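Local coordinates for core protein VP7 (African horsesickness virus, PDB 1AHS) that forms the trimeric surface layer of the viral core, binding the structural protein VP3 beneath it, here represented by its top domain alone, at residues Gly2-Ala7 and Phe120-Tyr125; Ile59-Arg64 and Val98-Ile103; Trp63-Ile68 and Val92-Val97; Ala75-Ala80 and Ala113-Leu118. One frame throughout, in Å; residues are numbered along the deposited sequence.

Interaction 1. Residues Gly2-Ala7 and Phe120-Tyr125; sequences GPYAGA and FEVLWY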
loop_
_atom_site.group_PDB
_atom_site.type_symbol
_atom_site.label_atom_id
_atom_site.label_comp_id
_atom_site.label_asym_id
_atom_site.label_seq_id
_atom_site.Cartn_x
_atom_site.Cartn_y
_atom_site.Cartn_z
ATOM N N GLY B 2 -14.544 -1.763 -3.417
ATOM C CA GLY B 2 -14.167 -2.629 -2.315
ATOM C C GLY B 2 -15.049 -2.153 -1.178
ATOM O O GLY B 2 -15.541 -1.017 -1.193
ATOM N N PRO B 3 -15.157 -2.919 -0.109
ATOM C CA PRO B 3 -16.027 -2.472 0.966
ATOM C C PRO B 3 -15.681 -1.225 1.724
ATOM O O PRO B 3 -16.553 -0.640 2.376
ATOM C CB PRO B 3 -16.047 -3.670 1.872
ATOM C CG PRO B 3 -14.689 -4.247 1.680
ATOM C CD PRO B 3 -14.480 -4.180 0.219
ATOM N N TYR B 4 -14.440 -0.763 1.607
ATOM C CA TYR B 4 -14.008 0.373 2.413
ATOM C C TYR B 4 -13.816 1.641 1.626
ATOM O O TYR B 4 -13.176 2.588 2.102
ATOM C CB TYR B 4 -12.716 0.021 3.193
ATOM C CG TYR B 4 -12.781 -1.295 3.971
ATOM C CD1 TYR B 4 -13.946 -1.680 4.632
ATOM C CD2 TYR B 4 -11.752 -2.225 3.889
ATOM C CE1 TYR B 4 -14.084 -2.974 5.159
ATOM C CE2 TYR B 4 -11.887 -3.508 4.422
ATOM C CZ TYR B 4 -13.058 -3.865 5.037
ATOM O OH TYR B 4 -13.235 -5.146 5.467
ATOM N N ALA B 5 -14.444 1.710 0.460
ATOM C CA ALA B 5 -14.308 2.891 -0.390
ATOM C C ALA B 5 -14.813 4.181 0.245
ATOM O O ALA B 5 -14.250 5.234 0.006
ATOM C CB ALA B 5 -14.966 2.649 -1.755
ATOM N N GLY B 6 -15.754 4.087 1.170
ATOM C CA GLY B 6 -16.300 5.286 1.770
ATOM C C GLY B 6 -15.649 5.795 3.020
ATOM O O GLY B 6 -16.169 6.706 3.652
ATOM N N ALA B 7 -14.522 5.203 3.391
ATOM C CA ALA B 7 -13.780 5.598 4.578
ATOM C C ALA B 7 -13.390 7.040 4.333
ATOM O O ALA B 7 -13.000 7.388 3.222
ATOM C CB ALA B 7 -12.536 4.746 4.681
ATOM N N PHE B 120 -5.830 -7.191 6.836
ATOM C CA PHE B 120 -6.996 -7.960 6.350
ATOM C C PHE B 120 -7.224 -7.470 4.962
ATOM O O PHE B 120 -7.376 -6.301 4.776
ATOM C CB PHE B 120 -8.258 -7.636 7.150
ATOM C CG PHE B 120 -8.214 -8.129 8.547
ATOM C CD1 PHE B 120 -8.609 -9.406 8.841
ATOM C CD2 PHE B 120 -7.668 -7.353 9.551
ATOM C CE1 PHE B 120 -8.453 -9.898 10.140
ATOM C CE2 PHE B 120 -7.506 -7.832 10.855
ATOM C CZ PHE B 120 -7.891 -9.103 11.144
ATOM N N GLU B 121 -7.265 -8.334 3.982
ATOM C CA GLU B 121 -7.475 -7.851 2.649
ATOM C C GLU B 121 -8.740 -8.491 2.139
ATOM O O GLU B 121 -8.825 -9.702 2.098
ATOM C CB GLU B 121 -6.319 -8.294 1.753
ATOM C CG GLU B 121 -6.536 -7.969 0.277
ATOM C CD GLU B 121 -5.374 -8.357 -0.582
ATOM O OE1 GLU B 121 -4.340 -8.803 -0.027
ATOM O OE2 GLU B 121 -5.477 -8.203 -1.819
ATOM N N VAL B 122 -9.725 -7.696 1.774
ATOM C CA VAL B 122 -10.961 -8.237 1.261
ATOM C C VAL B 122 -10.786 -8.624 -0.186
ATOM O O VAL B 122 -10.366 -7.833 -1.014
ATOM C CB VAL B 122 -12.037 -7.240 1.416
ATOM C CG1 VAL B 122 -13.294 -7.724 0.807
ATOM C CG2 VAL B 122 -12.220 -6.973 2.866
ATOM N N LEU B 123 -11.183 -9.835 -0.518
ATOM C CA LEU B 123 -10.968 -10.353 -1.854
ATOM C C LEU B 123 -12.019 -10.152 -2.936
ATOM O O LEU B 123 -11.772 -9.500 -3.941
ATOM C CB LEU B 123 -10.514 -11.815 -1.768
ATOM C CG LEU B 123 -9.139 -12.012 -1.100
ATOM C CD1 LEU B 123 -8.754 -13.453 -1.151
ATOM C CD2 LEU B 123 -8.077 -11.229 -1.843
ATOM N N TRP B 124 -13.144 -10.805 -2.843
ATOM C CA TRP B 124 -14.165 -10.565 -3.866
ATOM C C TRP B 124 -15.296 -10.271 -2.910
ATOM O O TRP B 124 -15.184 -10.573 -1.685
ATOM C CB TRP B 124 -14.433 -11.809 -4.757
ATOM N N TYR B 125 -16.334 -9.594 -3.388
ATOM C CA TYR B 125 -17.420 -9.324 -2.465
ATOM C C TYR B 125 -18.805 -9.014 -3.065
ATOM O O TYR B 125 -18.961 -8.128 -3.930
ATOM C CB TYR B 125 -16.897 -8.370 -1.354
ATOM C CG TYR B 125 -17.525 -7.012 -1.194
ATOM C CD1 TYR B 125 -17.301 -5.984 -2.113
ATOM C CD2 TYR B 125 -18.334 -6.760 -0.095
ATOM C CE1 TYR B 125 -17.889 -4.759 -1.933
ATOM C CE2 TYR B 125 -18.914 -5.564 0.092
ATOM C CZ TYR B 125 -18.698 -4.564 -0.813
ATOM O OH TYR B 125 -19.349 -3.388 -0.556
#
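Pro3 and Val122 meet tip to tip, and the proline ring can be followed atom by atom. Its CB lies over one face of the Tyr125 ring, 3.8 Å above the plane and offset toward the rim; measured to the ring centroid the separation is 4.1 Å at 23° off the normal, which supports a CH-pi contact. CG, at the tip, touches both methyls of Val122, with Val122 CG1 3.8 Å from Pro3 CG. The same CG also sits over the centre of the Tyr4 ring, 3.7 Å above its plane. Pro3 CD is 3.8 Å from Val122 CG1 and also approaches Tyr125 CE1.

The two methyls of the valine differ in what they meet. CG1, anti to the backbone N (chi1 176°), meets Pro3 but not Tyr4, while CG2 touches Pro3 CG and also reaches the phenol end of Tyr4, with Val122 CG2 3.3 Å from Tyr4 OH. That hydroxyl has its polar partner elsewhere, hydrogen-bonding with Leu49 O. Tyr125 is poorly ordered and touches a crystal neighbour, which makes its half of the contact the less certain one.

The contact sets the loop before strand 23-27 against the end of strand 116-122, near both termini of the fragment. Its chemistry is apolar and aromatic, which implies cohesion by burial and shape, with the tyrosine hydroxyl's polar need met by a backbone carbonyl of the same chain.

Interaction 2. Residues Ile59-Arg64 and Val98-Ile103; sequences IYFVWR and VAWNTI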
loop_
_atom_site.group_PDB
_atom_site.type_symbol
_atom_site.label_atom_id
_atom_site.label_comp_id
_atom_site.label_asym_id
_atom_site.label_seq_id
_atom_site.Cartn_x
_atom_site.Cartn_y
_atom_site.Cartn_z
ATOM N N ILE B 59 -18.538 -11.401 2.950
ATOM C CA ILE B 59 -17.237 -10.818 2.591
ATOM C C ILE B 59 -16.206 -11.930 2.588
ATOM O O ILE B 59 -16.227 -12.744 3.480
ATOM C CB ILE B 59 -16.825 -9.832 3.675
ATOM C CG1 ILE B 59 -17.393 -8.483 3.365
ATOM C CG2 ILE B 59 -15.337 -9.734 3.864
ATOM C CD1 ILE B 59 -16.840 -7.483 4.306
ATOM N N TYR B 60 -15.332 -11.998 1.595
ATOM C CA TYR B 60 -14.289 -13.021 1.573
ATOM C C TYR B 60 -12.982 -12.323 1.963
ATOM O O TYR B 60 -12.683 -11.285 1.402
ATOM C CB TYR B 60 -14.141 -13.573 0.161
ATOM C CG TYR B 60 -15.082 -14.710 -0.194
ATOM C CD1 TYR B 60 -14.743 -16.023 0.102
ATOM C CD2 TYR B 60 -16.335 -14.475 -0.762
ATOM C CE1 TYR B 60 -15.624 -17.095 -0.150
ATOM C CE2 TYR B 60 -17.238 -15.545 -1.017
ATOM C CZ TYR B 60 -16.873 -16.857 -0.698
ATOM O OH TYR B 60 -17.735 -17.937 -0.894
ATOM N N PHE B 61 -12.208 -12.844 2.910
ATOM C CA PHE B 61 -10.951 -12.183 3.278
ATOM C C PHE B 61 -9.812 -13.091 3.725
ATOM O O PHE B 61 -10.049 -14.252 3.997
ATOM C CB PHE B 61 -11.211 -11.178 4.371
ATOM C CG PHE B 61 -11.424 -11.777 5.731
ATOM C CD1 PHE B 61 -10.347 -12.166 6.513
ATOM C CD2 PHE B 61 -12.702 -11.823 6.286
ATOM C CE1 PHE B 61 -10.539 -12.574 7.819
ATOM C CE2 PHE B 61 -12.904 -12.229 7.584
ATOM C CZ PHE B 61 -11.822 -12.602 8.351
ATOM N N VAL B 62 -8.579 -12.581 3.717
ATOM C CA VAL B 62 -7.416 -13.320 4.221
ATOM C C VAL B 62 -6.739 -12.385 5.167
ATOM O O VAL B 62 -6.880 -11.191 5.027
ATOM C CB VAL B 62 -6.330 -13.642 3.194
ATOM C CG1 VAL B 62 -6.734 -14.736 2.390
ATOM C CG2 VAL B 62 -6.062 -12.512 2.293
ATOM N N TRP B 63 -6.043 -12.911 6.166
ATOM C CA TRP B 63 -5.293 -12.046 7.063
ATOM C C TRP B 63 -3.848 -12.547 7.129
ATOM O O TRP B 63 -3.534 -13.655 6.692
ATOM C CB TRP B 63 -5.909 -12.032 8.450
ATOM C CG TRP B 63 -5.717 -13.282 9.191
ATOM C CD1 TRP B 63 -6.466 -14.418 9.103
ATOM C CD2 TRP B 63 -4.685 -13.549 10.140
ATOM N NE1 TRP B 63 -5.959 -15.374 9.940
ATOM C CE2 TRP B 63 -4.864 -14.866 10.589
ATOM C CE3 TRP B 63 -3.607 -12.797 10.654
ATOM C CZ2 TRP B 63 -4.007 -15.454 11.528
ATOM C CZ3 TRP B 63 -2.749 -13.392 11.598
ATOM C CH2 TRP B 63 -2.960 -14.700 12.017
ATOM N N ARG B 64 -2.944 -11.670 7.527
ATOM C CA ARG B 64 -1.561 -12.043 7.719
ATOM C C ARG B 64 -0.839 -10.979 8.492
ATOM O O ARG B 64 -1.279 -9.839 8.551
ATOM C CB ARG B 64 -0.831 -12.477 6.438
ATOM C CG ARG B 64 -0.898 -11.603 5.276
ATOM C CD ARG B 64 -2.024 -12.040 4.355
ATOM N NE ARG B 64 -1.597 -12.431 3.010
ATOM C CZ ARG B 64 -1.815 -11.702 1.923
ATOM N NH1 ARG B 64 -2.441 -10.522 2.009
ATOM N NH2 ARG B 64 -1.441 -12.175 0.755
ATOM N N VAL B 98 -11.123 -16.954 3.959
ATOM C CA VAL B 98 -12.218 -17.229 4.874
ATOM C C VAL B 98 -13.493 -16.509 4.421
ATOM O O VAL B 98 -13.417 -15.352 4.017
ATOM C CB VAL B 98 -11.823 -16.829 6.333
ATOM C CG1 VAL B 98 -10.838 -15.720 6.341
ATOM C CG2 VAL B 98 -12.983 -16.350 7.093
ATOM N N ALA B 99 -14.642 -17.212 4.432
ATOM C CA ALA B 99 -15.976 -16.656 4.056
ATOM C C ALA B 99 -16.647 -16.135 5.316
ATOM O O ALA B 99 -16.955 -16.910 6.211
ATOM C CB ALA B 99 -16.850 -17.740 3.420
ATOM N N TRP B 100 -16.849 -14.834 5.414
ATOM C CA TRP B 100 -17.434 -14.250 6.612
ATOM C C TRP B 100 -18.869 -13.796 6.363
ATOM O O TRP B 100 -19.141 -13.084 5.390
ATOM C CB TRP B 100 -16.609 -13.052 7.048
ATOM C CG TRP B 100 -17.086 -12.416 8.280
ATOM C CD1 TRP B 100 -17.538 -13.050 9.398
ATOM C CD2 TRP B 100 -17.085 -11.006 8.581
ATOM N NE1 TRP B 100 -17.816 -12.115 10.385
ATOM C CE2 TRP B 100 -17.551 -10.862 9.904
ATOM C CE3 TRP B 100 -16.723 -9.870 7.867
ATOM C CZ2 TRP B 100 -17.673 -9.624 10.522
ATOM C CZ3 TRP B 100 -16.838 -8.645 8.480
ATOM C CH2 TRP B 100 -17.306 -8.525 9.791
ATOM N N ASN B 101 -19.762 -14.093 7.299
ATOM C CA ASN B 101 -21.115 -13.724 7.064
ATOM C C ASN B 101 -21.478 -12.320 7.447
ATOM O O ASN B 101 -22.621 -11.948 7.277
ATOM C CB ASN B 101 -22.071 -14.739 7.660
ATOM C CG ASN B 101 -22.018 -14.779 9.160
ATOM O OD1 ASN B 101 -21.635 -13.803 9.809
ATOM N ND2 ASN B 101 -22.449 -15.889 9.731
ATOM N N THR B 102 -20.534 -11.534 7.951
ATOM C CA THR B 102 -20.823 -10.138 8.316
ATOM C C THR B 102 -21.342 -9.981 9.728
ATOM O O THR B 102 -21.242 -8.918 10.346
ATOM C CB THR B 102 -21.838 -9.590 7.316
ATOM O OG1 THR B 102 -21.169 -9.393 6.064
ATOM C CG2 THR B 102 -22.555 -8.395 7.796
ATOM N N ILE B 103 -21.800 -11.095 10.281
ATOM C CA ILE B 103 -22.432 -11.102 11.593
ATOM C C ILE B 103 -21.586 -11.653 12.688
ATOM O O ILE B 103 -21.527 -11.078 13.781
ATOM C CB ILE B 103 -23.720 -11.999 11.589
ATOM C CG1 ILE B 103 -24.697 -11.509 10.547
ATOM C CG2 ILE B 103 -24.428 -11.945 12.940
ATOM C CD1 ILE B 103 -25.091 -10.079 10.787
#
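Phe61 chi1 (76°) sets CG between the backbone N and carbonyl carbon, and the ring it starts lies beside Val98 and Trp100 CB; Trp100 CG, anti to its backbone N (chi1 -178°), starts the indole on the side of Ile59. Val98 CG1 stands over one face of the Phe61 ring, 3.7 Å from its centroid, but is less certainly placed, being modelled too close to Phe61 O. Trp100 CB comes to the ring's edge, 3.8 Å from Phe61 CE2. Ile59 CB meets Trp100 CE3 more loosely on this sheet face of Ile59, Phe61, Val98 and Trp100. Val87 touches the last three, and the indole N-H of Trp100 bonds to Ala104 O. On the opposite sheet face Tyr60 CE1 meets Ala99 CB at 3.8 Å.

The backbones fix the register. Ile59 N and Trp100 O are 3.0 Å apart, and Trp100 N returns a bond to Ile59 O at 2.9 Å. Phe61 N donates to Val98 O at 3.0 Å; the return bond, Val98 N to Phe61 O, is less sure because of that same close approach. Between them Tyr60 and Ala99 form a non-hydrogen-bonded pair. This is the signature of an antiparallel beta sheet, joining strand 59-65 to 98-100, an outermost strand of the five-stranded sheet within this chain.

Interaction 3. Residues Trp63-Ile68 and Val92-Val97; sequences WRPLRI and VAAGDV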
loop_
_atom_site.group_PDB
_atom_site.type_symbol
_atom_site.label_atom_id
_atom_site.label_comp_id
_atom_site.label_asym_id
_atom_site.label_seq_id
_atom_site.Cartn_x
_atom_site.Cartn_y
_atom_site.Cartn_z
ATOM N N TRP B 63 -6.043 -12.911 6.166
ATOM C CA TRP B 63 -5.293 -12.046 7.063
ATOM C C TRP B 63 -3.848 -12.547 7.129
ATOM O O TRP B 63 -3.534 -13.655 6.692
ATOM C CB TRP B 63 -5.909 -12.032 8.450
ATOM C CG TRP B 63 -5.717 -13.282 9.191
ATOM C CD1 TRP B 63 -6.466 -14.418 9.103
ATOM C CD2 TRP B 63 -4.685 -13.549 10.140
ATOM N NE1 TRP B 63 -5.959 -15.374 9.940
ATOM C CE2 TRP B 63 -4.864 -14.866 10.589
ATOM C CE3 TRP B 63 -3.607 -12.797 10.654
ATOM C CZ2 TRP B 63 -4.007 -15.454 11.528
ATOM C CZ3 TRP B 63 -2.749 -13.392 11.598
ATOM C CH2 TRP B 63 -2.960 -14.700 12.017
ATOM N N ARG B 64 -2.944 -11.670 7.527
ATOM C CA ARG B 64 -1.561 -12.043 7.719
ATOM C C ARG B 64 -0.839 -10.979 8.492
ATOM O O ARG B 64 -1.279 -9.839 8.551
ATOM C CB ARG B 64 -0.831 -12.477 6.438
ATOM C CG ARG B 64 -0.898 -11.603 5.276
ATOM C CD ARG B 64 -2.024 -12.040 4.355
ATOM N NE ARG B 64 -1.597 -12.431 3.010
ATOM C CZ ARG B 64 -1.815 -11.702 1.923
ATOM N NH1 ARG B 64 -2.441 -10.522 2.009
ATOM N NH2 ARG B 64 -1.441 -12.175 0.755
ATOM N N PRO B 65 0.140 -11.388 9.280
ATOM C CA PRO B 65 0.930 -10.473 10.092
ATOM C C PRO B 65 1.949 -9.790 9.209
ATOM O O PRO B 65 2.199 -10.260 8.103
ATOM C CB PRO B 65 1.598 -11.418 11.087
ATOM C CG PRO B 65 1.822 -12.649 10.283
ATOM C CD PRO B 65 0.520 -12.788 9.536
ATOM N N LEU B 66 2.478 -8.646 9.642
ATOM C CA LEU B 66 3.479 -7.994 8.827
ATOM C C LEU B 66 4.788 -8.426 9.393
ATOM O O LEU B 66 5.065 -8.182 10.564
ATOM C CB LEU B 66 3.427 -6.467 8.911
ATOM C CG LEU B 66 2.264 -5.567 8.500
ATOM C CD1 LEU B 66 2.781 -4.381 7.698
ATOM C CD2 LEU B 66 1.228 -6.326 7.749
ATOM N N ARG B 67 5.577 -9.098 8.585
ATOM C CA ARG B 67 6.880 -9.516 9.018
ATOM C C ARG B 67 7.713 -8.269 9.478
ATOM O O ARG B 67 8.398 -8.328 10.501
ATOM C CB ARG B 67 7.537 -10.303 7.870
ATOM C CG ARG B 67 9.034 -10.568 8.033
ATOM C CD ARG B 67 9.371 -11.569 9.127
ATOM N NE ARG B 67 10.146 -12.674 8.553
ATOM C CZ ARG B 67 11.460 -12.822 8.694
ATOM N NH1 ARG B 67 12.151 -11.937 9.413
ATOM N NH2 ARG B 67 12.087 -13.825 8.074
ATOM N N ILE B 68 7.736 -7.178 8.700
ATOM C CA ILE B 68 8.430 -5.969 9.161
ATOM C C ILE B 68 7.499 -4.745 9.012
ATOM O O ILE B 68 6.686 -4.668 8.076
ATOM C CB ILE B 68 9.853 -5.658 8.492
ATOM C CG1 ILE B 68 9.693 -5.411 7.049
ATOM C CG2 ILE B 68 10.907 -6.750 8.668
ATOM C CD1 ILE B 68 9.767 -3.978 6.820
ATOM N N VAL B 92 -8.725 -19.391 12.400
ATOM C CA VAL B 92 -8.413 -19.294 10.973
ATOM C C VAL B 92 -6.936 -18.991 10.792
ATOM O O VAL B 92 -6.351 -18.190 11.523
ATOM C CB VAL B 92 -9.242 -18.193 10.271
ATOM C CG1 VAL B 92 -8.876 -18.134 8.807
ATOM C CG2 VAL B 92 -10.712 -18.482 10.405
ATOM N N ALA B 93 -6.351 -19.617 9.789
ATOM C CA ALA B 93 -4.945 -19.456 9.493
ATOM C C ALA B 93 -4.601 -18.318 8.521
ATOM O O ALA B 93 -5.426 -17.941 7.686
ATOM C CB ALA B 93 -4.424 -20.755 8.967
ATOM N N ALA B 94 -3.398 -17.748 8.665
ATOM C CA ALA B 94 -2.922 -16.685 7.777
ATOM C C ALA B 94 -2.774 -17.314 6.407
ATOM O O ALA B 94 -2.307 -18.451 6.304
ATOM C CB ALA B 94 -1.591 -16.170 8.252
ATOM N N GLY B 95 -3.209 -16.629 5.357
ATOM C CA GLY B 95 -3.080 -17.222 4.028
ATOM C C GLY B 95 -4.252 -18.025 3.477
ATOM O O GLY B 95 -4.306 -18.322 2.273
ATOM N N ASP B 96 -5.199 -18.382 4.344
ATOM C CA ASP B 96 -6.377 -19.142 3.924
ATOM C C ASP B 96 -7.495 -18.165 3.730
ATOM O O ASP B 96 -7.722 -17.310 4.591
ATOM C CB ASP B 96 -6.859 -20.102 5.020
ATOM C CG ASP B 96 -6.012 -21.361 5.158
ATOM O OD1 ASP B 96 -5.105 -21.627 4.318
ATOM O OD2 ASP B 96 -6.289 -22.089 6.147
ATOM N N VAL B 97 -8.228 -18.341 2.638
ATOM C CA VAL B 97 -9.388 -17.504 2.309
ATOM C C VAL B 97 -10.553 -17.906 3.223
ATOM O O VAL B 97 -10.938 -19.068 3.232
ATOM C CB VAL B 97 -9.835 -17.723 0.847
ATOM C CG1 VAL B 97 -10.894 -16.736 0.479
ATOM C CG2 VAL B 97 -8.671 -17.566 -0.095
HETATM O O HOH W 1 -6.618 -15.878 6.434
#
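Water 1 is gripped by three backbone groups: it accepts from Trp63 N at 3.0 Å and donates to the carbonyls Ala93 O, at 2.7 Å, and Asp96 O, at 2.6 Å. The two carbonyls belong to the ends of a type II beta turn, Ala93 to Asp96, so the water ties both ends of the turn to strand 59-65. Gly95 occupies the turn position with positive phi (93°), where a side chain would be jammed against the preceding carbonyl. Gly95 N bonds directly to Trp63 O over 3.3 Å.

Trp63 supplies the main side-chain contact. Its chi1 (71°) sets CG between the backbone N and carbonyl carbon; the indole lies against the turn. Ala94 CA is over one face, 4.1 Å from the centroid of the five-membered ring, an offset CH-pi contact. Ala94 CB adds apolar contacts at 4.2 Å to Pro65 CD and at 4.1 Å to Trp63 CZ2. Beyond the contact, Leu118 and Phe120 of strand 116-122 also touch the indole, while the Arg64 guanidinium turns to Glu121 and to Ala7 O of the third subunit.

The indole N-H is also used: Trp63 NE1 donates to Val92 O at 3.3 Å, the acceptor lying 8° from the ring plane while the donor stands above the carbonyl plane.

Interaction 4. Residues Ala75-Ala80 and Ala113-Leu118; sequences ASLESA and ARRSIL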
loop_
_atom_site.group_PDB
_atom_site.type_symbol
_atom_site.label_atom_id
_atom_site.label_comp_id
_atom_site.label_asym_id
_atom_site.label_seq_id
_atom_site.Cartn_x
_atom_site.Cartn_y
_atom_site.Cartn_z
ATOM N N ALA B 75 11.719 3.403 12.815
ATOM C CA ALA B 75 12.563 2.228 13.037
ATOM C C ALA B 75 11.875 0.903 12.749
ATOM O O ALA B 75 10.724 0.733 13.128
ATOM C CB ALA B 75 12.995 2.240 14.463
ATOM N N SER B 76 12.574 -0.036 12.115
ATOM C CA SER B 76 11.984 -1.328 11.796
ATOM C C SER B 76 11.646 -2.175 13.002
ATOM O O SER B 76 12.438 -2.331 13.923
ATOM C CB SER B 76 12.875 -2.123 10.863
ATOM O OG SER B 76 13.005 -1.466 9.625
ATOM N N LEU B 77 10.521 -2.852 12.916
ATOM C CA LEU B 77 10.032 -3.677 13.997
ATOM C C LEU B 77 9.478 -4.933 13.307
ATOM O O LEU B 77 9.195 -4.877 12.102
ATOM C CB LEU B 77 8.915 -2.878 14.631
ATOM C CG LEU B 77 8.820 -2.648 16.120
ATOM C CD1 LEU B 77 10.150 -2.229 16.619
ATOM C CD2 LEU B 77 7.750 -1.609 16.411
ATOM N N GLU B 78 9.446 -6.085 13.994
ATOM C CA GLU B 78 8.859 -7.322 13.425
ATOM C C GLU B 78 7.718 -7.738 14.335
ATOM O O GLU B 78 7.761 -7.540 15.561
ATOM C CB GLU B 78 9.833 -8.498 13.323
ATOM C CG GLU B 78 11.263 -8.113 12.992
ATOM C CD GLU B 78 12.075 -9.256 12.428
ATOM O OE1 GLU B 78 11.545 -10.396 12.402
ATOM O OE2 GLU B 78 13.232 -8.993 11.982
ATOM N N SER B 79 6.678 -8.272 13.714
ATOM C CA SER B 79 5.489 -8.736 14.407
ATOM C C SER B 79 5.820 -9.946 15.271
ATOM O O SER B 79 6.636 -10.831 14.883
ATOM C CB SER B 79 4.417 -9.145 13.379
ATOM O OG SER B 79 3.622 -8.046 12.994
ATOM N N ALA B 80 5.157 -9.991 16.421
ATOM C CA ALA B 80 5.310 -11.081 17.353
ATOM C C ALA B 80 4.763 -12.423 16.807
ATOM O O ALA B 80 3.862 -12.479 15.965
ATOM C CB ALA B 80 4.630 -10.726 18.633
ATOM N N ALA B 113 5.158 -11.327 22.851
ATOM C CA ALA B 113 5.759 -10.264 23.682
ATOM C C ALA B 113 6.186 -8.942 23.036
ATOM O O ALA B 113 6.872 -8.154 23.677
ATOM C CB ALA B 113 6.923 -10.829 24.512
ATOM N N ARG B 114 5.853 -8.718 21.771
ATOM C CA ARG B 114 6.209 -7.473 21.139
ATOM C C ARG B 114 5.000 -7.019 20.335
ATOM O O ARG B 114 4.033 -7.760 20.234
ATOM C CB ARG B 114 7.465 -7.633 20.292
ATOM C CG ARG B 114 7.451 -8.721 19.288
ATOM C CD ARG B 114 8.747 -8.739 18.455
ATOM N NE ARG B 114 9.529 -9.975 18.621
ATOM C CZ ARG B 114 9.693 -10.935 17.698
ATOM N NH1 ARG B 114 9.133 -10.843 16.502
ATOM N NH2 ARG B 114 10.403 -12.024 17.984
ATOM N N ARG B 115 5.006 -5.783 19.852
ATOM C CA ARG B 115 3.895 -5.266 19.078
ATOM C C ARG B 115 3.740 -5.971 17.752
ATOM O O ARG B 115 4.701 -6.543 17.239
ATOM C CB ARG B 115 4.092 -3.781 18.864
ATOM C CG ARG B 115 3.962 -3.020 20.152
ATOM C CD ARG B 115 4.468 -1.611 19.980
ATOM N NE ARG B 115 5.926 -1.521 19.921
ATOM C CZ ARG B 115 6.599 -0.368 19.869
ATOM N NH1 ARG B 115 5.947 0.792 19.859
ATOM N NH2 ARG B 115 7.929 -0.374 19.900
ATOM N N SER B 116 2.531 -5.950 17.196
ATOM C CA SER B 116 2.284 -6.585 15.903
ATOM C C SER B 116 1.255 -5.795 15.099
ATOM O O SER B 116 0.496 -5.027 15.686
ATOM C CB SER B 116 1.750 -8.001 16.110
ATOM O OG SER B 116 2.701 -8.832 16.770
ATOM N N ILE B 117 1.275 -5.919 13.768
ATOM C CA ILE B 117 0.253 -5.262 12.953
ATOM C C ILE B 117 -0.320 -6.375 12.085
ATOM O O ILE B 117 0.450 -7.160 11.540
ATOM C CB ILE B 117 0.785 -4.177 12.014
ATOM C CG1 ILE B 117 1.346 -2.998 12.777
ATOM C CG2 ILE B 117 -0.358 -3.573 11.221
ATOM C CD1 ILE B 117 1.805 -1.933 11.855
ATOM N N LEU B 118 -1.649 -6.509 12.030
ATOM C CA LEU B 118 -2.288 -7.521 11.186
ATOM C C LEU B 118 -3.010 -6.810 10.063
ATOM O O LEU B 118 -3.686 -5.789 10.290
ATOM C CB LEU B 118 -3.330 -8.315 11.959
ATOM C CG LEU B 118 -2.951 -9.510 12.820
ATOM C CD1 LEU B 118 -1.740 -9.258 13.672
ATOM C CD2 LEU B 118 -4.121 -9.795 13.701
HETATM O O HOH W 2 7.534 -5.684 17.448
#
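Two guanidinium groups meet the 75-80 segment in different ways. That of Arg115 has Leu77 CD2 over one face, 3.5 Å above the plane and offset toward the rim, with Arg115 NH2 the nearest atom; the same arginine makes a cation-pi contact with Tyr16. That of Arg114 has Glu78 O at its edge, in plane, and its NH1 lies 3.0 Å from Ser79 O. Arg114 CG, placed between the backbone N and carbonyl carbon, packs on Ala80 CB at 3.5 Å; beyond it Arg114 CD lies 3.3 Å from Glu78 O.

Two serines then exchange bonds with the opposing backbone. Ser79 OG accepts from Ile117 N over 3.3 Å, the N-H...O angle being 161°, and also bonds with Leu66 O. Ser116 OG accepts from Ala80 N at 2.7 Å with a more bent angle of 142°, and has a second partner in Asn110 OD1. Each hydroxyl therefore joins a backbone N-H of the facing segment to a further oxygen acceptor. Water 2 adds a bridge, donating to Glu78 O at 2.7 Å and to Arg115 O.

The touching parts, 77-80 and 113-117, run 113° apart. The segment after strand 76-77 thus crosses the start of the central strand 116-122 of the five-stranded antiparallel sheet, bound through two serine hydroxyls and a water, in this beta-rich top domain.

In the fold
Strands 59-65 and 116-122, neighbours in the five-stranded sheet, connect all four contacts. Interactions 1 and 2, with centres about 11 Å apart, meet through probable backbone bonds, Leu123 N to Tyr60 O at 2.8 Å and Glu121 N to Val62 O at 3.1 Å. Interactions 2 and 3 have centres about 12 Å apart. Interaction 4 uses the beginning of the strand whose end serves interaction 1, about 24 Å between centres and on opposite sides of the chain's centre. A salt bridge, Glu121 OE1 to Arg64 NH1 at 3.3 Å, joins interaction 1 to Arg64, which interactions 2 and 3 share. All four lie within reach of the third subunit, interaction 2 through Arg64 alone, and interaction 1 also meets the second.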